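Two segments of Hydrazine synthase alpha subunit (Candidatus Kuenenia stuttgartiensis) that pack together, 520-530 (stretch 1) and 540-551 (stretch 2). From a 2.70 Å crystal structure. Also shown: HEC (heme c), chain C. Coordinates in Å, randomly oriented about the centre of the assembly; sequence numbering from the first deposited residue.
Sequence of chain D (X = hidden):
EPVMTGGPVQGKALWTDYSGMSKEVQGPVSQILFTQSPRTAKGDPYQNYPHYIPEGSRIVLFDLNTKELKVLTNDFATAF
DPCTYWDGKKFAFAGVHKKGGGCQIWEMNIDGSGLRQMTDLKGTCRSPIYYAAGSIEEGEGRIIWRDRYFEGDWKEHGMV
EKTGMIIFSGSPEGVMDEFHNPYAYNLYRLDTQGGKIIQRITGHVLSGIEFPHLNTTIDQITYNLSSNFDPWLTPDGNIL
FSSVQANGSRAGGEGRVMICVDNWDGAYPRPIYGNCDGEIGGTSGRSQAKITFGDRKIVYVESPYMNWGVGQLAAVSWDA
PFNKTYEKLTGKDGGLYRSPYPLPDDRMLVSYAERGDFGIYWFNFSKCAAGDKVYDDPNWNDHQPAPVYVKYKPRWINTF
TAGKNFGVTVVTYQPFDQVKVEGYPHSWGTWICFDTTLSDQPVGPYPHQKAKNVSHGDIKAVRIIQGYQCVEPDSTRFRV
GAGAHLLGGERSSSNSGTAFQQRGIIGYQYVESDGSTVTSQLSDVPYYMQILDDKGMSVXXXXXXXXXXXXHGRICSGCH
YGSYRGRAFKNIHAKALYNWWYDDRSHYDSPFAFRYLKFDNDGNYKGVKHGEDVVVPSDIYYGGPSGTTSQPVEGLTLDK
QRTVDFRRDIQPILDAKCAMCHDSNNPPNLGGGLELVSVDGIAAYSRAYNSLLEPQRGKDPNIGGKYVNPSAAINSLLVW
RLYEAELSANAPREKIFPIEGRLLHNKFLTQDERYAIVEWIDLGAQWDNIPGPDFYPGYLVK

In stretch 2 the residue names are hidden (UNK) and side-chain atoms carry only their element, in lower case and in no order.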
# COMPACT_ATOMS: atom_id res chain seq x y z
N SER D 520 -22.53 -25.49 15.20
CA SER D 520 -22.33 -25.34 16.63
C SER D 520 -20.86 -25.61 16.95
O SER D 520 -20.25 -26.50 16.37
CB SER D 520 -23.24 -26.28 17.42
OG SER D 520 -24.59 -26.13 17.04
N GLN D 521 -20.30 -24.84 17.88
CA GLN D 521 -18.88 -24.94 18.18
C GLN D 521 -18.55 -24.36 19.55
O GLN D 521 -19.44 -23.91 20.28
CB GLN D 521 -18.07 -24.22 17.12
CG GLN D 521 -18.32 -22.73 17.08
CD GLN D 521 -17.33 -21.99 16.22
OE1 GLN D 521 -17.12 -22.32 15.06
NE2 GLN D 521 -16.69 -20.98 16.80
N LEU D 522 -17.27 -24.35 19.89
CA LEU D 522 -16.79 -23.82 21.15
C LEU D 522 -17.11 -22.34 21.31
O LEU D 522 -17.23 -21.61 20.32
CB LEU D 522 -15.28 -24.03 21.28
CG LEU D 522 -14.74 -25.46 21.37
CD1 LEU D 522 -13.28 -25.50 20.97
CD2 LEU D 522 -14.92 -25.99 22.78
N SER D 523 -17.26 -21.90 22.55
CA SER D 523 -17.54 -20.50 22.84
C SER D 523 -16.51 -19.95 23.82
O SER D 523 -15.79 -20.72 24.46
CB SER D 523 -18.96 -20.32 23.39
OG SER D 523 -19.09 -20.92 24.66
N ASP D 524 -16.44 -18.63 23.93
CA ASP D 524 -15.46 -17.94 24.76
C ASP D 524 -14.02 -18.25 24.33
O ASP D 524 -13.10 -18.18 25.14
CB ASP D 524 -15.65 -18.29 26.24
CG ASP D 524 -16.90 -17.67 26.83
OD1 ASP D 524 -17.32 -16.59 26.35
OD2 ASP D 524 -17.46 -18.26 27.78
N VAL D 525 -13.85 -18.61 23.06
CA VAL D 525 -12.52 -18.86 22.51
C VAL D 525 -12.38 -18.16 21.15
O VAL D 525 -13.34 -18.08 20.39
CB VAL D 525 -12.24 -20.37 22.34
CG1 VAL D 525 -12.21 -21.06 23.70
CG2 VAL D 525 -13.28 -21.02 21.44
N PRO D 526 -11.17 -17.64 20.86
CA PRO D 526 -10.94 -16.96 19.59
C PRO D 526 -10.91 -17.93 18.41
O PRO D 526 -10.31 -19.00 18.51
CB PRO D 526 -9.57 -16.30 19.79
CG PRO D 526 -8.89 -17.16 20.80
CD PRO D 526 -9.98 -17.63 21.72
N TYR D 527 -11.54 -17.55 17.30
CA TYR D 527 -11.60 -18.43 16.13
C TYR D 527 -11.85 -17.66 14.83
O TYR D 527 -12.27 -16.50 14.86
CB TYR D 527 -12.69 -19.49 16.31
CG TYR D 527 -14.09 -18.99 16.06
CD1 TYR D 527 -14.80 -18.32 17.05
CD2 TYR D 527 -14.71 -19.20 14.83
CE1 TYR D 527 -16.09 -17.86 16.82
CE2 TYR D 527 -16.00 -18.74 14.60
CZ TYR D 527 -16.68 -18.08 15.59
OH TYR D 527 -17.96 -17.62 15.36
N TYR D 528 -11.60 -18.31 13.70
CA TYR D 528 -11.98 -17.78 12.40
C TYR D 528 -12.29 -18.91 11.42
O TYR D 528 -12.17 -20.09 11.77
CB TYR D 528 -10.90 -16.85 11.84
CG TYR D 528 -9.57 -17.51 11.57
CD1 TYR D 528 -9.27 -18.00 10.30
CD2 TYR D 528 -8.61 -17.64 12.57
CE1 TYR D 528 -8.05 -18.60 10.04
CE2 TYR D 528 -7.40 -18.24 12.31
CZ TYR D 528 -7.12 -18.72 11.05
OH TYR D 528 -5.91 -19.32 10.79
N MET D 529 -12.66 -18.56 10.20
CA MET D 529 -13.18 -19.54 9.25
C MET D 529 -12.52 -19.46 7.87
O MET D 529 -11.95 -18.44 7.50
CB MET D 529 -14.69 -19.37 9.10
CG MET D 529 -15.10 -17.98 8.65
SD MET D 529 -16.49 -17.33 9.60
CE MET D 529 -15.76 -17.23 11.23
N GLN D 530 -12.60 -20.56 7.13
CA GLN D 530 -12.10 -20.63 5.76
C GLN D 530 -13.07 -21.37 4.85
O GLN D 530 -13.42 -22.52 5.13
CB GLN D 530 -10.73 -21.32 5.71
CG GLN D 530 -9.59 -20.53 6.32
CD GLN D 530 -8.28 -21.28 6.24
OE1 GLN D 530 -8.25 -22.51 6.27
NE2 GLN D 530 -7.18 -20.54 6.14
N UNK D 540 -10.73 -18.55 0.37
CA UNK D 540 -10.65 -17.27 1.04
C UNK D 540 -10.61 -17.47 2.55
O UNK D 540 -11.33 -18.30 3.10
c UNK D 540 -12.86 -14.08 0.53
c UNK D 540 -11.75 -14.94 1.11
c UNK D 540 -11.84 -16.39 0.65
o UNK D 540 -13.70 -14.56 -0.23
n UNK D 540 -12.86 -12.80 0.87
N UNK D 541 -9.76 -16.70 3.22
CA UNK D 541 -9.61 -16.81 4.67
C UNK D 541 -10.09 -15.53 5.35
O UNK D 541 -9.79 -14.43 4.90
c UNK D 541 -8.00 -17.24 6.57
c UNK D 541 -8.14 -17.07 5.06
o UNK D 541 -7.67 -18.26 4.41
N UNK D 542 -10.85 -15.69 6.43
CA UNK D 542 -11.28 -14.53 7.19
C UNK D 542 -10.23 -14.28 8.26
O UNK D 542 -10.10 -15.04 9.21
c UNK D 542 -12.64 -14.77 7.82
N UNK D 543 -9.50 -13.18 8.11
CA UNK D 543 -8.40 -12.91 9.02
C UNK D 543 -8.84 -11.87 10.03
O UNK D 543 -8.93 -10.68 9.74
c UNK D 543 -7.16 -12.43 8.25
c UNK D 543 -5.40 -12.88 6.52
c UNK D 543 -5.97 -14.65 8.20
c UNK D 543 -6.51 -13.49 7.36
N UNK D 544 -9.07 -12.37 11.24
CA UNK D 544 -9.66 -11.61 12.34
C UNK D 544 -9.87 -12.59 13.47
O UNK D 544 -9.62 -13.79 13.31
c UNK D 544 -11.00 -10.96 11.95
c UNK D 544 -12.08 -12.01 11.79
o UNK D 544 -11.39 -10.02 12.97
N UNK D 545 -10.33 -12.11 14.62
CA UNK D 545 -10.65 -13.01 15.71
C UNK D 545 -12.10 -12.85 16.16
O UNK D 545 -12.50 -11.80 16.66
c UNK D 545 -7.23 -12.29 16.34
n UNK D 545 -6.10 -12.98 15.98
c UNK D 545 -9.69 -12.79 16.88
c UNK D 545 -7.55 -16.81 15.87
c UNK D 545 -6.19 -16.64 15.56
c UNK D 545 -5.61 -15.40 15.57
c UNK D 545 -8.35 -15.73 16.20
c UNK D 545 -7.78 -14.45 16.21
c UNK D 545 -8.28 -13.14 16.50
c UNK D 545 -6.41 -14.31 15.90
N UNK D 546 -12.87 -13.91 15.96
CA UNK D 546 -14.28 -13.93 16.30
C UNK D 546 -14.49 -14.75 17.56
O UNK D 546 -13.73 -15.68 17.84
c UNK D 546 -15.11 -14.49 15.15
N UNK D 547 -15.51 -14.40 18.34
CA UNK D 547 -15.79 -15.11 19.57
C UNK D 547 -17.29 -15.15 19.85
O UNK D 547 -18.01 -14.18 19.61
o UNK D 547 -15.62 -8.81 20.91
c UNK D 547 -14.46 -10.75 20.14
c UNK D 547 -14.33 -12.12 20.10
c UNK D 547 -15.06 -14.45 20.75
c UNK D 547 -15.21 -12.95 20.79
c UNK D 547 -15.48 -10.18 20.87
c UNK D 547 -16.37 -10.98 21.56
c UNK D 547 -16.23 -12.36 21.52
N UNK D 548 -17.75 -16.29 20.35
CA UNK D 548 -19.15 -16.45 20.71
C UNK D 548 -19.31 -16.57 22.22
O UNK D 548 -18.55 -17.27 22.87
c UNK D 548 -20.81 -16.63 18.01
c UNK D 548 -19.75 -17.68 20.03
c UNK D 548 -20.24 -19.07 18.00
c UNK D 548 -19.83 -17.69 18.50
N UNK D 549 -20.29 -15.86 22.77
CA UNK D 549 -20.65 -16.06 24.17
C UNK D 549 -21.43 -17.37 24.26
O UNK D 549 -21.97 -17.83 23.25
c UNK D 549 -21.47 -14.88 24.70
c UNK D 549 -19.28 -13.68 25.18
c UNK D 549 -20.73 -13.54 24.71
n UNK D 549 -19.11 -14.42 28.78
c UNK D 549 -19.22 -13.72 27.65
n UNK D 549 -19.17 -14.35 26.48
n UNK D 549 -19.39 -12.41 27.71
N UNK D 550 -21.48 -17.98 25.46
CA UNK D 550 -22.23 -19.23 25.64
C UNK D 550 -23.68 -19.14 25.16
O UNK D 550 -24.34 -18.14 25.41
c UNK D 550 -20.90 -18.80 27.57
c UNK D 550 -22.18 -19.44 27.16
c UNK D 550 -20.74 -17.60 26.67
N UNK D 551 -24.12 -20.18 24.44
CA UNK D 551 -25.50 -20.30 23.95
C UNK D 551 -25.85 -19.27 22.87
O UNK D 551 -26.86 -19.39 22.19
c UNK D 551 -26.49 -20.21 25.11
c UNK D 551 -28.56 -21.37 24.25
c UNK D 551 -27.94 -20.21 24.69
c UNK D 551 -30.02 -19.04 24.34
c UNK D 551 -28.70 -19.04 24.73
o UNK D 551 -31.93 -20.20 23.52
c UNK D 551 -30.61 -20.20 23.90
c UNK D 551 -29.88 -21.38 23.85
FE HEC C . -15.88 -11.98 8.23
CHA HEC C . -13.37 -9.63 8.49
CHB HEC C . -17.15 -10.92 11.24
CHC HEC C . -18.16 -14.58 8.20
CHD HEC C . -14.49 -13.20 5.34
NA HEC C . -15.36 -10.54 9.60
C1A HEC C . -14.28 -9.69 9.51
C2A HEC C . -14.27 -8.85 10.70
C3A HEC C . -15.31 -9.21 11.46
C4A HEC C . -16.02 -10.28 10.78
CMA HEC C . -15.70 -8.59 12.82
CAA HEC C . -13.23 -7.76 11.01
CBA HEC C . -13.79 -6.38 10.64
CGA HEC C . -13.95 -6.26 9.14
O1A HEC C . -15.04 -5.83 8.69
O2A HEC C . -12.98 -6.58 8.40
NB HEC C . -17.30 -12.72 9.56
C1B HEC C . -17.81 -11.95 10.59
C2B HEC C . -19.16 -12.39 10.86
C3B HEC C . -19.44 -13.40 10.03
C4B HEC C . -18.28 -13.63 9.19
CMB HEC C . -20.11 -11.81 11.92
CAB HEC C . -20.79 -14.17 9.98
CBB HEC C . -20.57 -15.63 10.43
NC HEC C . -16.29 -13.56 6.97
C1C HEC C . -17.20 -14.57 7.20
C2C HEC C . -17.06 -15.56 6.15
C3C HEC C . -15.98 -15.24 5.43
C4C HEC C . -15.52 -13.94 5.89
CMC HEC C . -17.78 -16.92 6.10
CAC HEC C . -15.42 -16.04 4.25
CBC HEC C . -14.02 -16.58 4.61
ND HEC C . -14.19 -11.50 7.10
C1D HEC C . -13.83 -12.13 5.91
C2D HEC C . -12.65 -11.50 5.37
C3D HEC C . -12.31 -10.38 6.35
C4D HEC C . -13.31 -10.46 7.39
CMD HEC C . -11.92 -11.88 4.06
CAD HEC C . -11.13 -9.38 6.27
CBD HEC C . -9.83 -10.15 6.43
CGD HEC C . -8.67 -9.20 6.32
O1D HEC C . -7.51 -9.69 6.23
O2D HEC C . -8.90 -7.96 6.32
O HOH W 1 -16.21 -18.32 20.42

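Position 540 carries three carbons in an unbranched run, the third bearing one oxygen and one nitrogen: an amide, Gln540. Its CA-to-CB bond points away from stretch 1, its amide nitrogen lying near the heme.

At 541 a single carbon holds one oxygen and one carbon. The oxygen lies 2.9 Å from Gln530 NE2, and both side chains share a face of the antiparallel pair. This is Thr541.

Position 542 has one side-chain carbon. Its N donates to Met529 O at 3.1 Å, while its CB sits 4.1 Å from Met529 CG and 3.5 Å from heme C1D: Ala542, a small side chain between strand and cofactor.

Four carbons forked at the second mark 543 as Leu543; its CA-to-CB bond points away and its end, though it comes back nearer, makes no contact with stretch 1. Its CB is 3.4 Å from heme O1D.

At 544 one carbon again carries an oxygen and a carbon. Here the backbone makes the contact, O lying 3.6 Å from Tyr528 CB. This is Thr544.

Position 545 shows one carbon, then fused five- and six-membered rings with eight carbons and one nitrogen. The edge of Tyr528 points toward the face of the six-membered ring, with planes at 75°, and Pro526 CB approaches a carbon of that ring. Only Trp545 fits.

A lone carbon stands at 546. Its N donates to Tyr527 O and its O accepts from Tyr527 N, both at 2.9 Å; CB lies over one face of the Tyr527 ring, hence Ala546.

At 547 one carbon leads to a six-carbon ring bearing an oxygen, hence Tyr547, whose ring leads away from stretch 1.

Four carbons forked at the second return at 548. The fork carbon lies 3.7 Å from Tyr527 OH, and the backbone O accepts from Asp524 N at 2.7 Å: Leu548. A water accepts from its N and donates to Val525 O.

Position 549 runs through three carbons and a nitrogen to a carbon with two more nitrogens. The first of these nitrogens forms a salt bridge with Asp524: Arg549. Its CB points away, yet three m rotamers bring NE within 2.9 Å of Asp524 OD1.

At 550 three carbons close onto the backbone nitrogen, one of them near the Asp524 carboxylate: Pro550.

At 551 one carbon and a six-carbon ring with an oxygen give Tyr551, out of contact.

The rule is short backbone pairings rather than one long sheet. Bridges at Tyr527–Ala546 and Gln530–Thr541 differ in register by two, and loops separate them. Ala546 packs on the Tyr527 ring, Tyr528 meets Trp545 edge-to-face, and the salt bridge ties Asp524 to Arg549.

Stretch 2 (540-551) QTALTWAYLRPY
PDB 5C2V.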